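Local coordinates for beta-ketoacyl-[acyl-carrier-protein] synthase FabY (Pseudomonas aeruginosa, PDB 4CW4), which catalyses the condensation of acetyl-CoA with malonyl-ACP to acetoacetyl-ACP, the primer that initiates fatty acid biosynthesis, at residues R93-Y98 / L173-E178; K295-I300 / G387-V392; A198-I203 / L594-N599; T413-V418 / D455-A460; H608-S613 / T618-S623. One frame throughout, in Å; residues are numbered along the deposited sequence. Where two conformers were deposited one is given.

Contact 1: residues R93-Y98 / L173-E178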
# COMPACT_ATOMS: atom_id res chain seq x y z
N ARG A 93 29.87 0.07 -2.44
CA ARG A 93 29.64 0.57 -3.80
C ARG A 93 28.71 -0.39 -4.52
O ARG A 93 28.77 -1.61 -4.34
CB ARG A 93 30.97 0.71 -4.56
CG ARG A 93 30.90 1.60 -5.81
CD ARG A 93 32.28 1.88 -6.41
NE ARG A 93 32.29 3.07 -7.29
CZ ARG A 93 31.89 3.07 -8.56
NH1 ARG A 93 31.45 1.94 -9.14
NH2 ARG A 93 31.93 4.19 -9.26
N ILE A 94 27.83 0.16 -5.35
CA ILE A 94 26.86 -0.62 -6.10
C ILE A 94 27.54 -1.51 -7.13
O ILE A 94 28.34 -1.04 -7.94
CB ILE A 94 25.85 0.29 -6.81
CG1 ILE A 94 25.03 1.09 -5.78
CG2 ILE A 94 24.92 -0.54 -7.72
CD1 ILE A 94 24.21 2.19 -6.39
N GLU A 95 27.21 -2.80 -7.09
CA GLU A 95 27.89 -3.82 -7.88
C GLU A 95 27.15 -4.12 -9.18
O GLU A 95 25.97 -3.81 -9.32
CB GLU A 95 28.10 -5.07 -7.02
CG GLU A 95 29.05 -4.77 -5.86
CD GLU A 95 29.26 -5.92 -4.90
OE1 GLU A 95 28.76 -7.04 -5.17
OE2 GLU A 95 29.94 -5.69 -3.88
N PRO A 96 27.86 -4.71 -10.16
CA PRO A 96 27.30 -4.82 -11.51
C PRO A 96 26.03 -5.64 -11.65
O PRO A 96 25.31 -5.47 -12.63
CB PRO A 96 28.42 -5.48 -12.32
CG PRO A 96 29.63 -5.43 -11.49
CD PRO A 96 29.26 -5.17 -10.08
N GLN A 97 25.78 -6.53 -10.71
CA GLN A 97 24.58 -7.35 -10.76
C GLN A 97 23.30 -6.51 -10.59
O GLN A 97 22.21 -7.00 -10.86
CB GLN A 97 24.65 -8.50 -9.74
CG GLN A 97 24.73 -8.10 -8.26
CD GLN A 97 26.14 -7.94 -7.75
OE1 GLN A 97 27.08 -7.70 -8.52
NE2 GLN A 97 26.32 -8.08 -6.43
N TYR A 98 23.45 -5.26 -10.14
CA TYR A 98 22.35 -4.29 -10.08
C TYR A 98 22.36 -3.33 -11.26
O TYR A 98 21.40 -3.23 -12.01
CB TYR A 98 22.39 -3.48 -8.78
CG TYR A 98 22.34 -4.37 -7.58
CD1 TYR A 98 21.14 -4.83 -7.08
CD2 TYR A 98 23.50 -4.80 -6.97
CE1 TYR A 98 21.09 -5.69 -6.00
CE2 TYR A 98 23.47 -5.65 -5.89
CZ TYR A 98 22.27 -6.09 -5.41
OH TYR A 98 22.29 -6.94 -4.34
N LEU A 173 22.39 -7.30 -0.82
CA LEU A 173 22.59 -8.66 -0.34
C LEU A 173 24.02 -9.13 -0.57
O LEU A 173 24.68 -8.66 -1.50
CB LEU A 173 21.63 -9.64 -1.04
CG LEU A 173 20.13 -9.44 -0.79
CD1 LEU A 173 19.29 -10.61 -1.31
CD2 LEU A 173 19.84 -9.20 0.68
N PRO A 174 24.51 -10.05 0.27
CA PRO A 174 25.89 -10.51 0.11
C PRO A 174 26.21 -10.96 -1.33
O PRO A 174 25.45 -11.71 -1.95
CB PRO A 174 25.99 -11.68 1.09
CG PRO A 174 24.99 -11.34 2.17
CD PRO A 174 23.85 -10.72 1.41
N THR A 175 27.35 -10.50 -1.84
CA THR A 175 27.69 -10.75 -3.24
C THR A 175 27.76 -12.24 -3.49
O THR A 175 28.50 -12.97 -2.80
CB THR A 175 29.01 -10.12 -3.59
OG1 THR A 175 28.99 -8.74 -3.23
CG2 THR A 175 29.32 -10.27 -5.09
N GLY A 176 27.01 -12.69 -4.49
CA GLY A 176 26.99 -14.10 -4.85
C GLY A 176 25.73 -14.83 -4.43
O GLY A 176 25.39 -15.86 -5.00
N PHE A 177 25.02 -14.27 -3.46
CA PHE A 177 23.75 -14.83 -3.03
C PHE A 177 22.65 -14.33 -3.95
O PHE A 177 22.48 -13.13 -4.12
CB PHE A 177 23.46 -14.40 -1.59
CG PHE A 177 22.20 -14.99 -1.03
CD1 PHE A 177 22.06 -16.36 -0.86
CD2 PHE A 177 21.14 -14.18 -0.69
CE1 PHE A 177 20.89 -16.90 -0.32
CE2 PHE A 177 19.97 -14.71 -0.17
CZ PHE A 177 19.85 -16.06 0.01
N GLU A 178 21.92 -15.26 -4.55
CA GLU A 178 20.91 -14.92 -5.55
C GLU A 178 19.59 -15.60 -5.23
O GLU A 178 19.41 -16.78 -5.54
CB GLU A 178 21.36 -15.33 -6.95
CG GLU A 178 22.60 -14.58 -7.46
CD GLU A 178 22.27 -13.24 -8.09
OE1 GLU A 178 21.12 -12.75 -7.94
OE2 GLU A 178 23.18 -12.67 -8.74
O HOH W 1 24.31 -8.85 -4.25
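The carboxylate of Glu-95 is met on both flanks of OE1. On the syn side, toward the other oxygen, the hydroxyl OG1 of Thr-175 donates to OE1 at 2.6 Å; on the anti side the amide NE2 of Gln-97 donates to the same OE1 at 2.9 Å, approaching 23° out of the carboxylate plane. OE2 forms a salt bridge with Arg-92, which also binds Thr-175 OG1, so one guanidinium backs both partners. Gln-97 reaches in because its chain folds at chi2 (-91°), which carries its amide back alongside Glu-95 while NE2 rests 3.9 Å from the methyl CG2 of Thr-175. Thr-175 sits in a type II beta turn from Pro-174 to Phe-177, closed by Phe-177 N to Pro-174 O, with Gly-176 at its third position; this is a loop-to-loop contact at the surface of the ketosynthase. Beside it, the Tyr-98 ring points its hydroxyl end at Leu-173, where OH lies 3.5 Å from N. Both Tyr-98 OH and Leu-173 N are hydrogen-bonded to Glu-365. A water donates to Tyr-98 OH and Leu-173 O, each at 2.8 Å, and accepts from Gln-97 NE2.

Contact 2: residues K295-I300 / G387-V392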
# COMPACT_ATOMS: atom_id res chain seq x y z
N LYS A 295 -1.03 -3.62 13.00
CA LYS A 295 -2.13 -4.48 12.60
C LYS A 295 -1.97 -5.89 13.18
O LYS A 295 -2.93 -6.49 13.68
CB LYS A 295 -2.25 -4.49 11.08
CG LYS A 295 -3.37 -5.33 10.50
CD LYS A 295 -4.70 -4.62 10.56
CE LYS A 295 -5.80 -5.59 10.14
NZ LYS A 295 -7.14 -4.96 10.14
N GLY A 296 -0.75 -6.42 13.13
CA GLY A 296 -0.51 -7.75 13.67
C GLY A 296 -0.80 -7.86 15.14
O GLY A 296 -1.41 -8.84 15.58
N ILE A 297 -0.37 -6.87 15.92
CA ILE A 297 -0.61 -6.87 17.35
C ILE A 297 -2.10 -6.77 17.59
O ILE A 297 -2.66 -7.48 18.43
CB ILE A 297 0.08 -5.65 18.02
CG1 ILE A 297 1.60 -5.81 17.98
CG2 ILE A 297 -0.41 -5.45 19.46
CD1 ILE A 297 2.29 -4.47 18.25
N ASP A 298 -2.76 -5.90 16.84
CA ASP A 298 -4.17 -5.67 17.09
C ASP A 298 -5.01 -6.91 16.80
O ASP A 298 -5.95 -7.17 17.55
CB ASP A 298 -4.66 -4.47 16.32
CG ASP A 298 -4.18 -3.17 16.92
OD1 ASP A 298 -3.54 -3.18 18.00
OD2 ASP A 298 -4.46 -2.13 16.31
N VAL A 299 -4.69 -7.66 15.75
CA VAL A 299 -5.47 -8.84 15.46
C VAL A 299 -5.24 -9.93 16.49
O VAL A 299 -6.15 -10.74 16.73
CB VAL A 299 -5.27 -9.39 14.03
CG1 VAL A 299 -5.69 -8.35 13.01
CG2 VAL A 299 -3.85 -9.77 13.76
N ILE A 300 -4.07 -9.94 17.15
CA ILE A 300 -3.85 -10.93 18.19
C ILE A 300 -4.57 -10.52 19.45
O ILE A 300 -5.27 -11.33 20.05
CB ILE A 300 -2.34 -11.15 18.46
CG1 ILE A 300 -1.73 -11.92 17.27
CG2 ILE A 300 -2.11 -11.93 19.74
CD1 ILE A 300 -0.24 -12.00 17.28
N GLY A 387 11.05 -12.79 21.87
CA GLY A 387 10.65 -11.49 22.36
C GLY A 387 9.13 -11.42 22.35
O GLY A 387 8.46 -12.36 21.94
N ALA A 388 8.58 -10.28 22.77
CA ALA A 388 7.14 -10.02 22.68
C ALA A 388 6.95 -8.59 22.20
O ALA A 388 7.79 -7.73 22.44
CB ALA A 388 6.46 -10.22 24.02
N VAL A 389 5.86 -8.33 21.50
CA VAL A 389 5.58 -7.00 21.03
C VAL A 389 4.24 -6.54 21.60
O VAL A 389 3.24 -7.20 21.41
CB VAL A 389 5.57 -6.93 19.51
CG1 VAL A 389 5.25 -5.53 19.10
CG2 VAL A 389 6.93 -7.30 18.95
N THR A 390 4.26 -5.43 22.33
CA THR A 390 3.10 -5.00 23.11
C THR A 390 2.35 -3.82 22.51
O THR A 390 1.16 -3.67 22.76
CB THR A 390 3.49 -4.68 24.55
OG1 THR A 390 4.63 -3.84 24.56
CG2 THR A 390 3.80 -5.94 25.33
N ASP A 391 3.01 -2.99 21.72
CA ASP A 391 2.37 -1.82 21.17
C ASP A 391 3.18 -1.27 20.03
O ASP A 391 4.42 -1.36 20.02
CB ASP A 391 2.25 -0.69 22.20
CG ASP A 391 0.96 -0.75 23.02
OD1 ASP A 391 -0.17 -0.77 22.46
OD2 ASP A 391 1.09 -0.78 24.26
N VAL A 392 2.46 -0.65 19.09
CA VAL A 392 3.02 0.27 18.13
C VAL A 392 2.12 1.49 18.11
O VAL A 392 0.90 1.37 17.99
CB VAL A 392 3.07 -0.34 16.71
CG1 VAL A 392 3.44 0.73 15.65
CG2 VAL A 392 4.06 -1.51 16.66
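Ile-297 reaches Val-389 because its CG1 branch lies beside its own backbone N (chi1 -69°) and then runs on extended, so that CD1 projects from the helix toward the strand. In Val-389 the answering methyl CG1 stands opposite the backbone N, at chi1 179°, and takes this tip at about a right angle. The fold is the layered thiolase-like architecture of ketosynthases: helix 288-301, which begins just after the inferred active-site Cys-286, lies against strand 387-394, an early element of the C-terminal half. The axes of segments 295-300 and 387-392 approach to 8.3 Å and cross at -116°.

Ile-297 supplies most of the buried surface, and within 295-300 it alone makes the side-chain contacts. Its CD1 stands only 3.3 Å from Val-389 CG1, tighter than normal van der Waals contact, and 3.8 Å from Val-392 CG2. Val-389 and Val-392 are three positions apart, yet both touch the same methyl; the helix-like psi of Thr-390 interrupts the regular strand alternation and helps explain this. On the other branch, Ile-297 CG2 lies 4.1 Å from Thr-390 O.

The polar groups of the strand look elsewhere. Asp-391 forms a salt bridge with Arg-633 of the second subunit, which also binds Thr-390 O, placing the contact close to the dimer interface. Leu-290 and Leu-293 extend the apolar surface along the helix. Val-389 O is buried without a polar partner, and its nearest atom of the Ile-297 side chain is CG1, at 4.0 Å.

Contact 3: residues A198-I203 / L594-N599; sequences AATDAI and LEIIYN
Thr-200 takes a backbone N-H from the facing segment 594-599: Ile-597 N donates to its OG1 at 3.0 Å, with a nearly straight N-H...O angle of 168°. With chi1 at -66°, OG1 lies beside the threonine's own backbone N and the methyl CG2 opposite it, so one branch serves the polar bond and the other the packing. Thr-200 CG2 rests against two successive carbonyl oxygens, Glu-595 O at 3.6 Å and Leu-594 O at 3.8 Å. Carbons of both isoleucines also border the hydroxyl, with Ile-597 CB 3.7 Å from Thr-200 OG1 and Ile-596 CG2 3.9 Å from it.

Further out, Thr-200 OG1 has a weak hydrogen bond to Val-196 O, one turn earlier in its helix, which helps to orient it. Glu-595, with positive phi, turns the chain over the threonine, and its carbonyl O is held by Arg-204. Tyr-585 of helix 565-590 is met from both segments, by the side chain of Leu-594 in packing and by Asp-201, the residue after Thr-200, in a hydrogen bond. The irregular chain that follows helix 565-590 is thus packed across helix 190-204 of the thiolase-like ketosynthase fold.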
# COMPACT_ATOMS: atom_id res chain seq x y z
N ALA A 198 12.70 -15.11 2.02
CA ALA A 198 12.66 -14.66 3.40
C ALA A 198 11.56 -15.33 4.20
O ALA A 198 11.74 -15.65 5.37
CB ALA A 198 12.51 -13.15 3.46
N ALA A 199 10.39 -15.50 3.60
CA ALA A 199 9.28 -16.09 4.33
C ALA A 199 9.61 -17.51 4.74
O ALA A 199 9.28 -17.93 5.85
CB ALA A 199 7.99 -16.03 3.52
N THR A 200 10.24 -18.26 3.85
CA THR A 200 10.60 -19.63 4.18
C THR A 200 11.56 -19.63 5.36
O THR A 200 11.38 -20.42 6.29
CB THR A 200 11.23 -20.39 3.00
OG1 THR A 200 10.28 -20.56 1.95
CG2 THR A 200 11.73 -21.76 3.46
N ASP A 201 12.57 -18.77 5.32
CA ASP A 201 13.54 -18.69 6.43
C ASP A 201 12.80 -18.45 7.76
O ASP A 201 13.04 -19.15 8.75
CB ASP A 201 14.55 -17.59 6.16
CG ASP A 201 15.68 -17.54 7.15
OD1 ASP A 201 16.21 -18.61 7.55
OD2 ASP A 201 16.04 -16.43 7.57
N ALA A 202 11.87 -17.48 7.77
CA ALA A 202 11.13 -17.18 9.00
C ALA A 202 10.30 -18.38 9.51
O ALA A 202 10.29 -18.69 10.71
CB ALA A 202 10.24 -15.96 8.81
N ILE A 203 9.59 -19.05 8.61
CA ILE A 203 8.71 -20.15 9.00
C ILE A 203 9.52 -21.32 9.52
O ILE A 203 9.18 -21.94 10.50
CB ILE A 203 7.85 -20.58 7.78
CG1 ILE A 203 6.85 -19.47 7.44
CG2 ILE A 203 7.16 -21.92 8.02
CD1 ILE A 203 5.81 -19.20 8.53
N LEU A 594 18.32 -24.69 1.82
CA LEU A 594 17.32 -23.75 2.32
C LEU A 594 15.88 -24.22 2.08
O LEU A 594 14.94 -23.74 2.74
CB LEU A 594 17.53 -22.37 1.68
CG LEU A 594 18.84 -21.68 2.08
CD1 LEU A 594 19.05 -20.42 1.22
CD2 LEU A 594 18.83 -21.34 3.56
N GLU A 595 15.73 -25.15 1.14
CA GLU A 595 14.44 -25.74 0.73
C GLU A 595 13.30 -24.72 0.71
O GLU A 595 12.34 -24.76 1.49
CB GLU A 595 14.10 -26.97 1.58
CG GLU A 595 13.02 -27.88 0.96
CD GLU A 595 13.47 -28.62 -0.30
OE1 GLU A 595 14.69 -28.64 -0.61
OE2 GLU A 595 12.59 -29.17 -1.00
N ILE A 596 13.40 -23.80 -0.23
CA ILE A 596 12.43 -22.73 -0.35
C ILE A 596 11.07 -23.31 -0.71
O ILE A 596 10.95 -24.13 -1.62
CB ILE A 596 12.90 -21.69 -1.40
CG1 ILE A 596 14.27 -21.12 -1.01
CG2 ILE A 596 11.86 -20.60 -1.58
CD1 ILE A 596 14.35 -20.55 0.37
N ILE A 597 10.05 -22.83 -0.01
CA ILE A 597 8.68 -23.26 -0.26
C ILE A 597 8.07 -22.40 -1.36
O ILE A 597 7.97 -21.19 -1.22
CB ILE A 597 7.82 -23.11 1.02
CG1 ILE A 597 8.46 -23.88 2.19
CG2 ILE A 597 6.38 -23.58 0.74
CD1 ILE A 597 7.97 -23.47 3.57
N TYR A 598 7.65 -23.04 -2.44
CA TYR A 598 6.97 -22.35 -3.54
C TYR A 598 6.01 -23.35 -4.16
O TYR A 598 6.37 -24.11 -5.06
CB TYR A 598 7.94 -21.80 -4.59
CG TYR A 598 7.23 -21.02 -5.68
CD1 TYR A 598 6.65 -19.79 -5.41
CD2 TYR A 598 7.15 -21.51 -6.98
CE1 TYR A 598 5.99 -19.08 -6.39
CE2 TYR A 598 6.50 -20.80 -7.97
CZ TYR A 598 5.91 -19.59 -7.66
OH TYR A 598 5.25 -18.86 -8.63
N ASN A 599 4.78 -23.33 -3.67
CA ASN A 599 3.82 -24.39 -3.94
C ASN A 599 2.80 -24.05 -5.03
O ASN A 599 1.63 -24.46 -4.95
CB ASN A 599 3.09 -24.73 -2.64
CG ASN A 599 2.54 -26.13 -2.62
OD1 ASN A 599 3.18 -27.07 -3.07
ND2 ASN A 599 1.33 -26.29 -2.09

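Contact 4: residues T413-V418 / D455-A460; sequences TVAKAV and DRVASA
Apolar contact carries this pair, and Val-457 is its centre: pointing from helix 444-461, it meets Val-414, Ala-415 and Val-418, residues i, i+1 and i+4 of helix 409-425. Its two methyls divide the work. CG2 packs on Val-414 CG1 at 3.8 Å and sits above the backbone of Ala-415, 4.0 Å from its N, while CG1 meets Val-418 CG2, also at 3.8 Å. Val-414 CG1 reaches both methyls because it stands opposite its own backbone N (chi1 178°); in Val-418 the contact is made by the other branch, and its side chain runs past Val-457 in the opposing sense. The closest CA atoms are those of Ala-415 and Val-457, 5.9 Å apart, consistent with the small side chain at 415. The axes of segments 413-418 and 455-460 are 9.8 Å apart and cross at -33°, running broadly the same way.

No polar bond joins the two segments; Lys-416 instead forms a salt bridge with Asp-220 of the second subunit. Val-414 lies about 9 Å from the predicted active-site His-439, measured between side chains. In the C-terminal half of the thiolase-like fold, helix 409-425 covers strands 532-539 and 543-550 through Val-414, Ala-417 and Val-418, with helix 444-461 packed at its flank.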
# COMPACT_ATOMS: atom_id res chain seq x y z
N THR A 413 4.69 9.48 19.10
CA THR A 413 4.89 8.04 19.05
C THR A 413 5.92 7.58 20.09
O THR A 413 5.71 6.58 20.76
CB THR A 413 5.27 7.51 17.64
OG1 THR A 413 6.58 7.92 17.26
CG2 THR A 413 4.29 8.01 16.58
N VAL A 414 7.03 8.30 20.21
CA VAL A 414 8.05 7.90 21.17
C VAL A 414 7.55 8.04 22.61
O VAL A 414 7.72 7.14 23.42
CB VAL A 414 9.37 8.68 20.96
CG1 VAL A 414 10.41 8.28 22.01
CG2 VAL A 414 9.92 8.43 19.53
N ALA A 415 6.91 9.16 22.91
CA ALA A 415 6.38 9.38 24.25
C ALA A 415 5.38 8.30 24.62
O ALA A 415 5.46 7.73 25.71
CB ALA A 415 5.74 10.76 24.37
N LYS A 416 4.43 8.02 23.73
CA LYS A 416 3.41 7.01 24.04
C LYS A 416 4.05 5.63 24.19
O LYS A 416 3.63 4.82 25.02
CB LYS A 416 2.32 6.96 22.97
CG LYS A 416 1.43 8.18 22.94
CD LYS A 416 0.37 8.05 21.87
CE LYS A 416 -0.68 7.03 22.25
NZ LYS A 416 -1.74 6.86 21.23
N ALA A 417 5.07 5.35 23.38
CA ALA A 417 5.73 4.04 23.45
C ALA A 417 6.40 3.85 24.82
O ALA A 417 6.25 2.80 25.46
CB ALA A 417 6.75 3.88 22.32
N VAL A 418 7.15 4.86 25.24
CA VAL A 418 7.81 4.80 26.54
C VAL A 418 6.78 4.66 27.68
O VAL A 418 6.94 3.81 28.55
CB VAL A 418 8.76 6.00 26.73
CG1 VAL A 418 9.39 5.97 28.12
CG2 VAL A 418 9.87 5.96 25.67
N ASP A 455 16.01 12.79 23.37
CA ASP A 455 16.51 13.50 24.54
C ASP A 455 15.37 14.06 25.37
O ASP A 455 15.39 13.97 26.61
CB ASP A 455 17.44 14.62 24.08
CG ASP A 455 18.31 15.15 25.20
OD1 ASP A 455 18.96 14.34 25.90
OD2 ASP A 455 18.34 16.38 25.34
N ARG A 456 14.37 14.62 24.73
CA ARG A 456 13.27 15.24 25.46
C ARG A 456 12.31 14.21 26.09
O ARG A 456 11.77 14.44 27.18
CB ARG A 456 12.53 16.22 24.57
CG ARG A 456 13.39 17.42 24.17
CD ARG A 456 12.57 18.44 23.41
NE ARG A 456 11.48 18.94 24.24
CZ ARG A 456 10.40 19.56 23.79
NH1 ARG A 456 10.24 19.75 22.49
NH2 ARG A 456 9.47 19.96 24.64
N VAL A 457 12.11 13.08 25.43
CA VAL A 457 11.35 12.00 26.04
C VAL A 457 12.13 11.40 27.20
O VAL A 457 11.57 11.12 28.26
CB VAL A 457 10.96 10.93 25.01
CG1 VAL A 457 10.35 9.73 25.68
CG2 VAL A 457 9.99 11.51 24.00
N ALA A 458 13.44 11.20 27.02
CA ALA A 458 14.28 10.74 28.13
C ALA A 458 14.13 11.64 29.34
O ALA A 458 14.02 11.17 30.47
CB ALA A 458 15.73 10.68 27.69
N SER A 459 14.14 12.95 29.12
CA SER A 459 14.08 13.87 30.23
C SER A 459 12.73 13.73 30.94
O SER A 459 12.66 13.66 32.16
CB SER A 459 14.30 15.30 29.74
OG SER A 459 14.23 16.20 30.82
N ALA A 460 11.66 13.65 30.15
CA ALA A 460 10.33 13.50 30.71
C ALA A 460 10.21 12.26 31.60
O ALA A 460 9.54 12.29 32.62
CB ALA A 460 9.28 13.46 29.61

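Contact 5: residues H608-S613 / T618-S623; sequences HAIEVS and TVPGFS
Glu-611 and Thr-618 lie side by side and point the same way from a small antiparallel sheet, with Glu-611 CB 4.1 Å from Thr-618 CB. Glu-611 CG lies beside its backbone N (chi1 -60°) and the chain runs extended past Thr-618, whose contacting methyl CG2 is anti to its own N. Glu-611 OE2 comes to 4.0 Å from Thr-618 CG2; this is contact along the side chains rather than a polar bond. Beneath them the residues form an antiparallel hydrogen-bonded pair. Glu-611 N donates to Thr-618 O at 3.0 Å and Thr-618 N to Glu-611 O at 2.9 Å. Thr-618 O receives in addition a CA-H...O contact from Ile-610.

The second group of side chains is apolar. The side chains of Ile-610 and Pro-620 cross at about a right angle, with Ile-610 CG1 3.7 Å from Pro-620 CD, while Ala-609 CB reaches the neighbouring ring atom CG, likewise at 3.7 Å. The proline is held in position as the second residue of a type II beta turn from Val-619 to Phe-622, in which Gly-621 follows with positive phi. Strands 611-612 and 616-618 form a beta hairpin, and strand 626-627 completes the three-stranded sheet. The second subunit meets it as well: Arg-456 of that subunit binds Ile-610 O, and Pro-408 and Leu-412 of that subunit pack on Ile-610 and Val-619. Paired backbone amides thus fix the register, while Ala-609, Ile-610 and Pro-620 continue the contact by apolar packing at the open end of the hairpin, away from the connection between its strands.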
# COMPACT_ATOMS: atom_id res chain seq x y z
N HIS A 608 -16.07 -26.41 -4.64
CA HIS A 608 -17.36 -27.06 -4.57
C HIS A 608 -17.48 -27.93 -3.32
O HIS A 608 -18.59 -28.28 -2.92
CB HIS A 608 -17.65 -27.82 -5.87
CG HIS A 608 -17.66 -26.93 -7.09
ND1 HIS A 608 -16.61 -26.87 -7.98
CD2 HIS A 608 -18.58 -26.04 -7.53
CE1 HIS A 608 -16.89 -25.99 -8.93
NE2 HIS A 608 -18.09 -25.48 -8.68
N ALA A 609 -16.36 -28.23 -2.67
CA ALA A 609 -16.34 -29.02 -1.43
C ALA A 609 -16.31 -28.16 -0.17
O ALA A 609 -16.26 -28.69 0.94
CB ALA A 609 -15.17 -29.98 -1.41
N ILE A 610 -16.31 -26.84 -0.32
CA ILE A 610 -16.50 -25.96 0.81
C ILE A 610 -17.94 -26.18 1.27
O ILE A 610 -18.86 -26.23 0.45
CB ILE A 610 -16.25 -24.48 0.44
CG1 ILE A 610 -14.77 -24.28 0.08
CG2 ILE A 610 -16.63 -23.56 1.60
CD1 ILE A 610 -14.43 -22.92 -0.51
N GLU A 611 -18.12 -26.34 2.57
CA GLU A 611 -19.45 -26.50 3.15
C GLU A 611 -19.78 -25.29 3.99
O GLU A 611 -19.02 -24.94 4.88
CB GLU A 611 -19.49 -27.75 4.03
CG GLU A 611 -19.15 -29.02 3.28
CD GLU A 611 -18.97 -30.20 4.21
OE1 GLU A 611 -19.92 -30.49 4.96
OE2 GLU A 611 -17.88 -30.82 4.19
N VAL A 612 -20.90 -24.64 3.69
CA VAL A 612 -21.34 -23.47 4.43
C VAL A 612 -22.64 -23.80 5.15
O VAL A 612 -23.58 -24.25 4.52
CB VAL A 612 -21.58 -22.26 3.51
CG1 VAL A 612 -22.01 -21.06 4.33
CG2 VAL A 612 -20.32 -21.93 2.70
N SER A 613 -22.67 -23.58 6.46
CA SER A 613 -23.91 -23.60 7.21
C SER A 613 -24.10 -22.30 7.99
O SER A 613 -23.27 -21.40 7.94
CB SER A 613 -23.95 -24.79 8.19
OG SER A 613 -23.12 -24.57 9.32
N THR A 618 -16.75 -25.40 6.60
CA THR A 618 -15.69 -26.39 6.49
C THR A 618 -14.93 -26.16 5.19
O THR A 618 -15.51 -26.09 4.11
CB THR A 618 -16.23 -27.84 6.56
OG1 THR A 618 -16.80 -28.08 7.85
CG2 THR A 618 -15.12 -28.84 6.35
N VAL A 619 -13.62 -26.03 5.32
CA VAL A 619 -12.75 -25.75 4.20
C VAL A 619 -11.89 -26.97 3.87
O VAL A 619 -11.18 -27.48 4.74
CB VAL A 619 -11.82 -24.55 4.52
CG1 VAL A 619 -10.99 -24.19 3.30
CG2 VAL A 619 -12.64 -23.35 4.99
N PRO A 620 -11.96 -27.46 2.63
CA PRO A 620 -11.10 -28.58 2.25
C PRO A 620 -9.63 -28.36 2.63
O PRO A 620 -9.10 -27.26 2.46
CB PRO A 620 -11.26 -28.64 0.73
CG PRO A 620 -12.61 -28.12 0.48
CD PRO A 620 -12.84 -27.05 1.51
N GLY A 621 -9.00 -29.38 3.20
CA GLY A 621 -7.61 -29.28 3.56
C GLY A 621 -7.33 -28.74 4.96
O GLY A 621 -6.20 -28.80 5.43
N PHE A 622 -8.35 -28.20 5.63
CA PHE A 622 -8.19 -27.68 6.98
C PHE A 622 -8.95 -28.56 7.94
O PHE A 622 -10.16 -28.73 7.79
CB PHE A 622 -8.72 -26.25 7.08
CG PHE A 622 -7.84 -25.24 6.41
CD1 PHE A 622 -7.97 -24.98 5.05
CD2 PHE A 622 -6.87 -24.56 7.13
CE1 PHE A 622 -7.15 -24.07 4.43
CE2 PHE A 622 -6.05 -23.63 6.51
CZ PHE A 622 -6.20 -23.39 5.16
N SER A 623 -8.27 -29.12 8.94
CA SER A 623 -8.91 -30.06 9.85
C SER A 623 -9.94 -29.35 10.73
O SER A 623 -10.97 -29.93 11.08
CB SER A 623 -7.88 -30.85 10.68
OG SER A 623 -7.05 -30.00 11.46

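Overall arrangement
Contacts 1 and 3 are joined directly, Phe-177 CE1 lying 4.3 Å from Leu-594 CD1, although their centres are 21 Å apart. Contacts 2 and 4 are linked by chain order, since strand 387-394 is followed by helix 409-425, and their nearest atoms are about 6 Å apart; contact 4 approaches the predicted active-site His-439. Contact 5 stands off from the core, with its nearest atoms about 11 Å from contact 3, and its centre lies 49 Å from that of contact 4 in the same chain. Across the dimer the two come together: Ile-610 O and Val-612 of one subunit meet Arg-456 and Ala-460 of the other.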